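Local coordinates for Thiol:disulfide interchange protein DsbA (Pseudomonas aeruginosa, PDB 4ZL8), which probably introduces disulfide bonds into other proteins by transferring its own redox-active disulfide to them, at residues W71-Q76 / S127-F132; L79-I82 / V86-D89; H91-E96 / A112-G117. The protein carries 1 engineered substitution. All coordinates share one frame; numbering follows the deposited sequence. Where two conformers were deposited one is given.

In the fold
All three contacts lie among the helices that DsbA proteins insert into their thioredoxin fold, and each is partly buried. Contact 2 is nearest the middle, its centre about 12 Å from the centre of the chain; the centre of contact 3 is farthest, about 17 Å from that point. Helix 70-84 serves contacts 1 and 2, and helix 87-99 serves contacts 2 and 3. Contact 1 combines a stacked amide with a side-chain-to-backbone hydrogen bond; contact 2 is a backbone-bonded corner with apolar packing beside it; contact 3 has no hydrogen bond. Thr80 packs on Thr128 and Tyr129 between contacts 1 and 2, while Leu81 CD2 lies 3.9 Å from Leu115 CD1 between contacts 2 and 3.

Contact 1 (W71-Q76 / S127-F132); sequences WNVHGQ and STYNSF
Gln76 lies across one face of the Tyr129 ring and, with the end of the same side chain, reaches the backbone carbonyl of that tyrosine. The two side chains cross at about a right angle. CG of Gln76 stands over the ring face, 3.9 Å from the centroid of the Tyr129 ring, in a CH-pi contact. Farther out, the amide plane stacks on the ring, the two only 20° apart, with Gln76 NE2 3.4 Å from Tyr129 CE2 near the rim. From there Gln76 NE2 donates to Tyr129 O at 2.8 Å. The bond is bent, 143° at the hydrogen; the acceptor lies close to the glutamine's amide plane, while the donor is tilted from the plane of the carbonyl. Two contacts thus fix the amide's rotation, one through its face and one through its N-H. An outstretched chain makes this possible: CG is anti to the backbone N (chi1 -167°), and the chain stays extended beyond it.

At the far end of the ring, Tyr129 OH meets Val73 CG1 at 3.8 Å, and Val73 O approaches the ring edge near its plane. Tyr129 is the last residue of helix 122-129. The turn that follows is held by Thr128 O, which accepts from Ser131 OG at 2.7 Å and from Ser131 N at 3.0 Å. Ser131 is the N-cap of helix 132-148, its OG also bonded to the backbone N of Ile134.

Within the helical domain inserted in the thioredoxin fold of DsbA proteins, the contact joins helix 70-84 to the end of helix 122-129. Helix 108-116 adds Met111 against Val73 and Tyr129, and helix 132-148 packs Ile134 and Met138 against Gln76.

Contact 2 (L79-I82 / V86-D89); sequences LTLI and VEHD. Engineered in segment 79-82: Ile82 (natural residue Glu).
The sharp corner between helix 70-84 and helix 87-99, in the helical domain of DsbA, has Leu81 O as its main acceptor. Val86 N donates to Leu81 O at 3.0 Å and 161°, a six-to-one backbone bond, as in a Schellman motif. Glu87 N makes a second, weak bond to Leu81 O, 3.3 Å long and strongly bent.

Val86 occupies the N-cap position of the new helix, and its side chain packs: Val86 CG2 meets Leu81 CD2 at 3.7 Å, the two side chains crossing at about a right angle. Leu81 CB touches Glu87 CB at 3.7 Å. The engineered Ile82 sets CD1 against the same Glu87 CB, 3.6 Å away, so the aliphatic root of the glutamate touches two apolar neighbours. Beyond CG the Glu87 chain bends sharply (chi2 -83°) and carries the carboxylate away from residues 79-82, to where OE2 is hydrogen-bonded to His91 ND1 and Tyr35 OH.

Leu81 and Thr80 also pack on Phe125 of helix 122-129, and Leu79 touches Ile134, Gln137 and Met138 of helix 132-148.

Contact 3 (H91-E96 / A112-G117); sequences HNAVFE and ADFLAG
Phe114 and Leu115, neighbours on helix 108-116, reach across to Ala93 and Val94 of helix 87-99, both helices belonging to the helical domain inserted in the thioredoxin fold of DsbA proteins. Just before them, Ala112 packs on Phe125 and Leu126 of helix 122-129.

Phe114 comes next and has the most surface buried in the contact. With CG anti to the backbone N (chi1 167°), the ring projects toward the facing helix and leads with CZ. Phe114 CZ lies 3.6 Å from Ala93 O, an oblique approach, and 4.3 Å from Ala93 CB. The edge of the ring faces Val94: CG2 of that valine sits near the ring plane, 4.2 Å from Phe114 CE2. Lys103 and Leu105, in the loop before helix 108-116, also touch the phenylalanine.

Leu115 follows, and its CD2 meets Val94 CG2 at 4.1 Å, the side chains crossing at a slant. Val94 CG2 therefore serves both residues, one through a ring edge and one through a methyl. Leu115 also rests on Leu81 of helix 70-84, and Val94 on Met77, so helix 70-84 packs against both residues.

The axes of segments 91-96 and 112-116 come within 11.4 Å, their N-to-C directions 128° apart. With no hydrogen bond between the segments, the join is mainly van der Waals and apolar packing, small in extent at 118 Å² in all, with the carbonyl O of Ala93 also against the ring.

Contact 1 (W71-Q76 / S127-F132)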
loop_
_atom_site.group_PDB
_atom_site.type_symbol
_atom_site.label_atom_id
_atom_site.label_comp_id
_atom_site.label_asym_id
_atom_site.label_seq_id
_atom_site.Cartn_x
_atom_site.Cartn_y
_atom_site.Cartn_z
ATOM N N TRP A 71 10.233 5.975 -7.237
ATOM C CA TRP A 71 8.976 5.382 -6.745
ATOM C C TRP A 71 8.775 4.021 -7.397
ATOM O O TRP A 71 8.294 3.089 -6.763
ATOM C CB TRP A 71 7.776 6.261 -7.052
ATOM C CG TRP A 71 7.694 7.568 -6.361
ATOM C CD1 TRP A 71 8.690 8.498 -6.214
ATOM C CD2 TRP A 71 6.512 8.176 -5.819
ATOM N NE1 TRP A 71 8.202 9.622 -5.590
ATOM C CE2 TRP A 71 6.869 9.436 -5.326
ATOM C CE3 TRP A 71 5.184 7.745 -5.670
ATOM C CZ2 TRP A 71 5.952 10.289 -4.737
ATOM C CZ3 TRP A 71 4.286 8.580 -5.072
ATOM C CH2 TRP A 71 4.662 9.843 -4.618
ATOM N N ASN A 72 9.139 3.893 -8.667
ATOM C CA ASN A 72 8.962 2.628 -9.366
ATOM C C ASN A 72 9.926 1.579 -8.845
ATOM O O ASN A 72 9.554 0.432 -8.627
ATOM C CB ASN A 72 9.129 2.808 -10.871
ATOM C CG ASN A 72 7.963 3.533 -11.497
ATOM O OD1 ASN A 72 7.128 4.112 -10.812
ATOM N ND2 ASN A 72 7.913 3.531 -12.824
ATOM N N VAL A 73 11.166 1.977 -8.609
ATOM C CA VAL A 73 12.189 1.097 -8.068
ATOM C C VAL A 73 11.785 0.576 -6.670
ATOM O O VAL A 73 11.820 -0.631 -6.371
ATOM C CB VAL A 73 13.529 1.856 -8.012
ATOM C CG1 VAL A 73 14.574 1.078 -7.265
ATOM C CG2 VAL A 73 13.995 2.186 -9.426
ATOM N N HIS A 74 11.360 1.497 -5.814
ATOM C CA HIS A 74 10.954 1.105 -4.483
ATOM C C HIS A 74 9.681 0.281 -4.521
ATOM O O HIS A 74 9.501 -0.637 -3.691
ATOM C CB HIS A 74 10.791 2.322 -3.563
ATOM C CG HIS A 74 12.083 2.884 -3.084
ATOM N ND1 HIS A 74 12.173 4.126 -2.500
ATOM C CD2 HIS A 74 13.342 2.385 -3.115
ATOM C CE1 HIS A 74 13.428 4.360 -2.163
ATOM N NE2 HIS A 74 14.162 3.325 -2.533
ATOM N N GLY A 75 8.786 0.597 -5.456
ATOM C CA GLY A 75 7.585 -0.195 -5.626
ATOM C C GLY A 75 7.883 -1.597 -6.124
ATOM O O GLY A 75 7.236 -2.571 -5.717
ATOM N N GLN A 76 8.874 -1.720 -6.992
ATOM C CA GLN A 76 9.274 -3.018 -7.507
ATOM C C GLN A 76 9.916 -3.861 -6.383
ATOM O O GLN A 76 9.686 -5.071 -6.293
ATOM C CB GLN A 76 10.201 -2.842 -8.705
ATOM C CG GLN A 76 10.418 -4.129 -9.491
ATOM C CD GLN A 76 11.019 -3.905 -10.845
ATOM O OE1 GLN A 76 10.836 -2.852 -11.459
ATOM N NE2 GLN A 76 11.744 -4.896 -11.333
ATOM N N SER A 127 16.546 -12.607 -8.678
ATOM C CA SER A 127 15.829 -13.343 -9.720
ATOM C C SER A 127 14.360 -12.929 -9.756
ATOM O O SER A 127 13.774 -12.753 -10.829
ATOM C CB SER A 127 15.936 -14.847 -9.479
ATOM O OG SER A 127 15.228 -15.585 -10.464
ATOM N N THR A 128 13.757 -12.774 -8.581
ATOM C CA THR A 128 12.359 -12.367 -8.522
ATOM C C THR A 128 12.197 -10.926 -8.998
ATOM O O THR A 128 11.313 -10.606 -9.780
ATOM C CB THR A 128 11.786 -12.528 -7.086
ATOM O OG1 THR A 128 11.933 -13.879 -6.661
ATOM C CG2 THR A 128 10.310 -12.166 -7.048
ATOM N N TYR A 129 13.079 -10.037 -8.552
ATOM C CA TYR A 129 12.990 -8.637 -8.926
ATOM C C TYR A 129 12.977 -8.463 -10.434
ATOM O O TYR A 129 12.237 -7.637 -10.953
ATOM C CB TYR A 129 14.159 -7.870 -8.297
ATOM C CG TYR A 129 14.147 -6.361 -8.498
ATOM C CD1 TYR A 129 13.571 -5.531 -7.552
ATOM C CD2 TYR A 129 14.735 -5.775 -9.608
ATOM C CE1 TYR A 129 13.574 -4.160 -7.707
ATOM C CE2 TYR A 129 14.744 -4.398 -9.776
ATOM C CZ TYR A 129 14.143 -3.604 -8.822
ATOM O OH TYR A 129 14.136 -2.235 -8.981
ATOM N N ASN A 130 13.790 -9.243 -11.130
ATOM C CA ASN A 130 13.943 -9.132 -12.571
ATOM C C ASN A 130 12.996 -10.033 -13.352
ATOM O O ASN A 130 13.070 -10.104 -14.574
ATOM C CB ASN A 130 15.400 -9.426 -12.955
ATOM C CG ASN A 130 16.349 -8.353 -12.461
ATOM O OD1 ASN A 130 16.078 -7.171 -12.601
ATOM N ND2 ASN A 130 17.455 -8.767 -11.857
ATOM N N SER A 131 12.092 -10.708 -12.650
ATOM C CA SER A 131 11.266 -11.750 -13.278
ATOM C C SER A 131 10.101 -11.205 -14.102
ATOM O O SER A 131 9.610 -10.087 -13.895
ATOM C CB SER A 131 10.688 -12.693 -12.230
ATOM O OG SER A 131 9.692 -12.052 -11.434
ATOM N N PHE A 132 9.654 -12.003 -15.061
ATOM C CA PHE A 132 8.521 -11.592 -15.863
ATOM C C PHE A 132 7.262 -11.450 -15.009
ATOM O O PHE A 132 6.388 -10.619 -15.287
ATOM C CB PHE A 132 8.315 -12.528 -17.063
ATOM C CG PHE A 132 7.958 -13.963 -16.697
ATOM C CD1 PHE A 132 6.674 -14.302 -16.308
ATOM C CD2 PHE A 132 8.914 -14.970 -16.765
ATOM C CE1 PHE A 132 6.342 -15.604 -15.994
ATOM C CE2 PHE A 132 8.574 -16.274 -16.452
ATOM C CZ PHE A 132 7.304 -16.576 -16.059
#

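Contact 2 (L79-I82 / V86-D89)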
loop_
_atom_site.group_PDB
_atom_site.type_symbol
_atom_site.label_atom_id
_atom_site.label_comp_id
_atom_site.label_asym_id
_atom_site.label_seq_id
_atom_site.Cartn_x
_atom_site.Cartn_y
_atom_site.Cartn_z
ATOM N N LEU A 79 6.928 -5.183 -4.343
ATOM C CA LEU A 79 6.242 -6.288 -4.997
ATOM C C LEU A 79 7.079 -7.562 -5.014
ATOM O O LEU A 79 6.549 -8.657 -4.906
ATOM C CB LEU A 79 5.815 -5.913 -6.418
ATOM C CG LEU A 79 4.764 -4.826 -6.485
ATOM C CD1 LEU A 79 4.592 -4.315 -7.914
ATOM C CD2 LEU A 79 3.437 -5.290 -5.938
ATOM N N THR A 80 8.396 -7.406 -5.099
ATOM C CA THR A 80 9.315 -8.535 -5.036
ATOM C C THR A 80 9.223 -9.201 -3.667
ATOM O O THR A 80 9.137 -10.428 -3.561
ATOM C CB THR A 80 10.760 -8.102 -5.343
ATOM O OG1 THR A 80 10.822 -7.651 -6.703
ATOM C CG2 THR A 80 11.725 -9.246 -5.177
ATOM N N LEU A 81 9.227 -8.386 -2.618
ATOM C CA LEU A 81 9.147 -8.911 -1.262
ATOM C C LEU A 81 7.805 -9.598 -1.005
ATOM O O LEU A 81 7.745 -10.634 -0.343
ATOM C CB LEU A 81 9.386 -7.791 -0.249
ATOM C CG LEU A 81 10.767 -7.153 -0.279
ATOM C CD1 LEU A 81 10.798 -5.902 0.566
ATOM C CD2 LEU A 81 11.814 -8.138 0.149
ATOM N N ILE A 82 6.718 -9.013 -1.507
ATOM C CA ILE A 82 5.417 -9.688 -1.455
ATOM C C ILE A 82 5.455 -11.059 -2.136
ATOM O O ILE A 82 5.015 -12.059 -1.572
ATOM C CB ILE A 82 4.315 -8.818 -2.102
ATOM C CG1 ILE A 82 4.024 -7.592 -1.243
ATOM C CG2 ILE A 82 3.048 -9.627 -2.316
ATOM C CD1 ILE A 82 3.370 -7.890 0.072
ATOM N N VAL A 86 7.850 -12.313 2.180
ATOM C CA VAL A 86 8.633 -11.771 3.290
ATOM C C VAL A 86 8.408 -10.281 3.563
ATOM O O VAL A 86 9.052 -9.724 4.453
ATOM C CB VAL A 86 10.147 -11.980 3.069
ATOM C CG1 VAL A 86 10.450 -13.458 2.900
ATOM C CG2 VAL A 86 10.632 -11.177 1.878
ATOM N N GLU A 87 7.519 -9.616 2.832
ATOM C CA GLU A 87 7.406 -8.168 3.011
ATOM C C GLU A 87 7.015 -7.822 4.427
ATOM O O GLU A 87 7.571 -6.881 4.992
ATOM C CB GLU A 87 6.434 -7.526 2.017
ATOM C CG GLU A 87 6.676 -6.029 1.781
ATOM C CD GLU A 87 6.039 -5.131 2.822
ATOM O OE1 GLU A 87 5.070 -5.542 3.483
ATOM O OE2 GLU A 87 6.525 -3.973 2.942
ATOM N N HIS A 88 6.066 -8.552 5.000
ATOM C CA HIS A 88 5.573 -8.229 6.329
ATOM C C HIS A 88 6.713 -8.281 7.326
ATOM O O HIS A 88 6.780 -7.448 8.232
ATOM C CB HIS A 88 4.466 -9.190 6.749
ATOM C CG HIS A 88 3.982 -8.987 8.150
ATOM N ND1 HIS A 88 2.942 -8.140 8.466
ATOM C CD2 HIS A 88 4.380 -9.548 9.316
ATOM C CE1 HIS A 88 2.729 -8.178 9.769
ATOM N NE2 HIS A 88 3.582 -9.031 10.308
ATOM N N ASP A 89 7.627 -9.227 7.124
ATOM C CA ASP A 89 8.710 -9.465 8.072
ATOM C C ASP A 89 9.799 -8.387 8.044
ATOM O O ASP A 89 10.442 -8.140 9.060
ATOM C CB ASP A 89 9.356 -10.826 7.790
ATOM C CG ASP A 89 8.348 -11.969 7.776
ATOM O OD1 ASP A 89 7.541 -12.079 8.730
ATOM O OD2 ASP A 89 8.365 -12.754 6.803
#

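Contact 3 (H91-E96 / A112-G117)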
loop_
_atom_site.group_PDB
_atom_site.type_symbol
_atom_site.label_atom_id
_atom_site.label_comp_id
_atom_site.label_asym_id
_atom_site.label_seq_id
_atom_site.Cartn_x
_atom_site.Cartn_y
_atom_site.Cartn_z
ATOM N N HIS A 91 9.136 -5.208 6.577
ATOM C CA HIS A 91 8.446 -3.951 6.265
ATOM C C HIS A 91 8.951 -2.768 7.098
ATOM O O HIS A 91 9.344 -1.729 6.540
ATOM C CB HIS A 91 6.943 -4.149 6.486
ATOM C CG HIS A 91 6.128 -2.918 6.247
ATOM N ND1 HIS A 91 5.761 -2.494 4.992
ATOM C CD2 HIS A 91 5.588 -2.035 7.118
ATOM C CE1 HIS A 91 5.049 -1.383 5.099
ATOM N NE2 HIS A 91 4.930 -1.088 6.374
ATOM N N ASN A 92 8.959 -2.897 8.416
ATOM C CA ASN A 92 9.391 -1.811 9.290
ATOM C C ASN A 92 10.859 -1.502 9.006
ATOM O O ASN A 92 11.263 -0.337 8.980
ATOM C CB ASN A 92 9.222 -2.135 10.777
ATOM C CG ASN A 92 7.767 -2.340 11.191
ATOM O OD1 ASN A 92 6.841 -1.941 10.499
ATOM N ND2 ASN A 92 7.570 -2.974 12.338
ATOM N N ALA A 93 11.664 -2.537 8.797
ATOM C CA ALA A 93 13.089 -2.343 8.549
ATOM C C ALA A 93 13.366 -1.547 7.275
ATOM O O ALA A 93 14.314 -0.756 7.245
ATOM C CB ALA A 93 13.808 -3.694 8.499
ATOM N N VAL A 94 12.563 -1.751 6.242
ATOM C CA VAL A 94 12.760 -1.012 4.999
ATOM C C VAL A 94 12.446 0.457 5.237
ATOM O O VAL A 94 13.228 1.327 4.876
ATOM C CB VAL A 94 11.913 -1.585 3.845
ATOM C CG1 VAL A 94 11.947 -0.668 2.633
ATOM C CG2 VAL A 94 12.399 -2.984 3.464
ATOM N N PHE A 95 11.323 0.743 5.879
ATOM C CA PHE A 95 11.004 2.118 6.232
ATOM C C PHE A 95 12.113 2.736 7.084
ATOM O O PHE A 95 12.485 3.907 6.876
ATOM C CB PHE A 95 9.666 2.203 6.976
ATOM C CG PHE A 95 8.483 2.526 6.095
ATOM C CD1 PHE A 95 8.386 3.758 5.466
ATOM C CD2 PHE A 95 7.449 1.615 5.922
ATOM C CE1 PHE A 95 7.308 4.077 4.679
ATOM C CE2 PHE A 95 6.366 1.939 5.128
ATOM C CZ PHE A 95 6.288 3.160 4.519
ATOM N N GLU A 96 12.628 2.002 8.067
ATOM C CA GLU A 96 13.626 2.562 8.961
ATOM C C GLU A 96 14.946 2.802 8.204
ATOM O O GLU A 96 15.626 3.814 8.435
ATOM C CB GLU A 96 13.836 1.660 10.188
ATOM C CG GLU A 96 14.377 2.392 11.407
ATOM C CD GLU A 96 13.340 3.279 12.129
ATOM O OE1 GLU A 96 12.182 3.454 11.652
ATOM O OE2 GLU A 96 13.696 3.817 13.197
ATOM N N ALA A 112 19.338 -5.843 -2.373
ATOM C CA ALA A 112 19.624 -7.218 -2.000
ATOM C C ALA A 112 20.630 -7.257 -0.861
ATOM O O ALA A 112 20.530 -8.075 0.045
ATOM C CB ALA A 112 20.149 -7.988 -3.194
ATOM N N ASP A 113 21.634 -6.392 -0.914
ATOM C CA ASP A 113 22.662 -6.363 0.111
ATOM C C ASP A 113 22.059 -5.973 1.464
ATOM O O ASP A 113 22.351 -6.585 2.490
ATOM C CB ASP A 113 23.782 -5.407 -0.292
ATOM C CG ASP A 113 24.656 -5.973 -1.388
ATOM O OD1 ASP A 113 24.547 -7.187 -1.664
ATOM O OD2 ASP A 113 25.456 -5.206 -1.970
ATOM N N PHE A 114 21.206 -4.962 1.462
ATOM C CA PHE A 114 20.522 -4.572 2.685
ATOM C C PHE A 114 19.620 -5.697 3.184
ATOM O O PHE A 114 19.635 -6.040 4.375
ATOM C CB PHE A 114 19.676 -3.316 2.465
ATOM C CG PHE A 114 18.707 -3.055 3.585
ATOM C CD1 PHE A 114 19.158 -2.618 4.805
ATOM C CD2 PHE A 114 17.359 -3.303 3.433
ATOM C CE1 PHE A 114 18.273 -2.423 5.847
ATOM C CE2 PHE A 114 16.479 -3.099 4.482
ATOM C CZ PHE A 114 16.935 -2.664 5.670
ATOM N N LEU A 115 18.814 -6.241 2.290
ATOM C CA LEU A 115 17.807 -7.225 2.663
ATOM C C LEU A 115 18.445 -8.526 3.136
ATOM O O LEU A 115 17.882 -9.215 3.980
ATOM C CB LEU A 115 16.846 -7.450 1.507
ATOM C CG LEU A 115 15.944 -6.256 1.183
ATOM C CD1 LEU A 115 15.322 -6.471 -0.185
ATOM C CD2 LEU A 115 14.883 -6.053 2.282
ATOM N N ALA A 116 19.638 -8.855 2.637
ATOM C CA ALA A 116 20.370 -10.020 3.116
ATOM C C ALA A 116 20.609 -9.914 4.618
ATOM O O ALA A 116 20.570 -10.911 5.353
ATOM C CB ALA A 116 21.707 -10.173 2.364
ATOM N N GLY A 117 20.897 -8.707 5.088
ATOM C CA GLY A 117 21.093 -8.463 6.499
ATOM C C GLY A 117 19.855 -8.739 7.333
ATOM O O GLY A 117 19.951 -8.924 8.551
#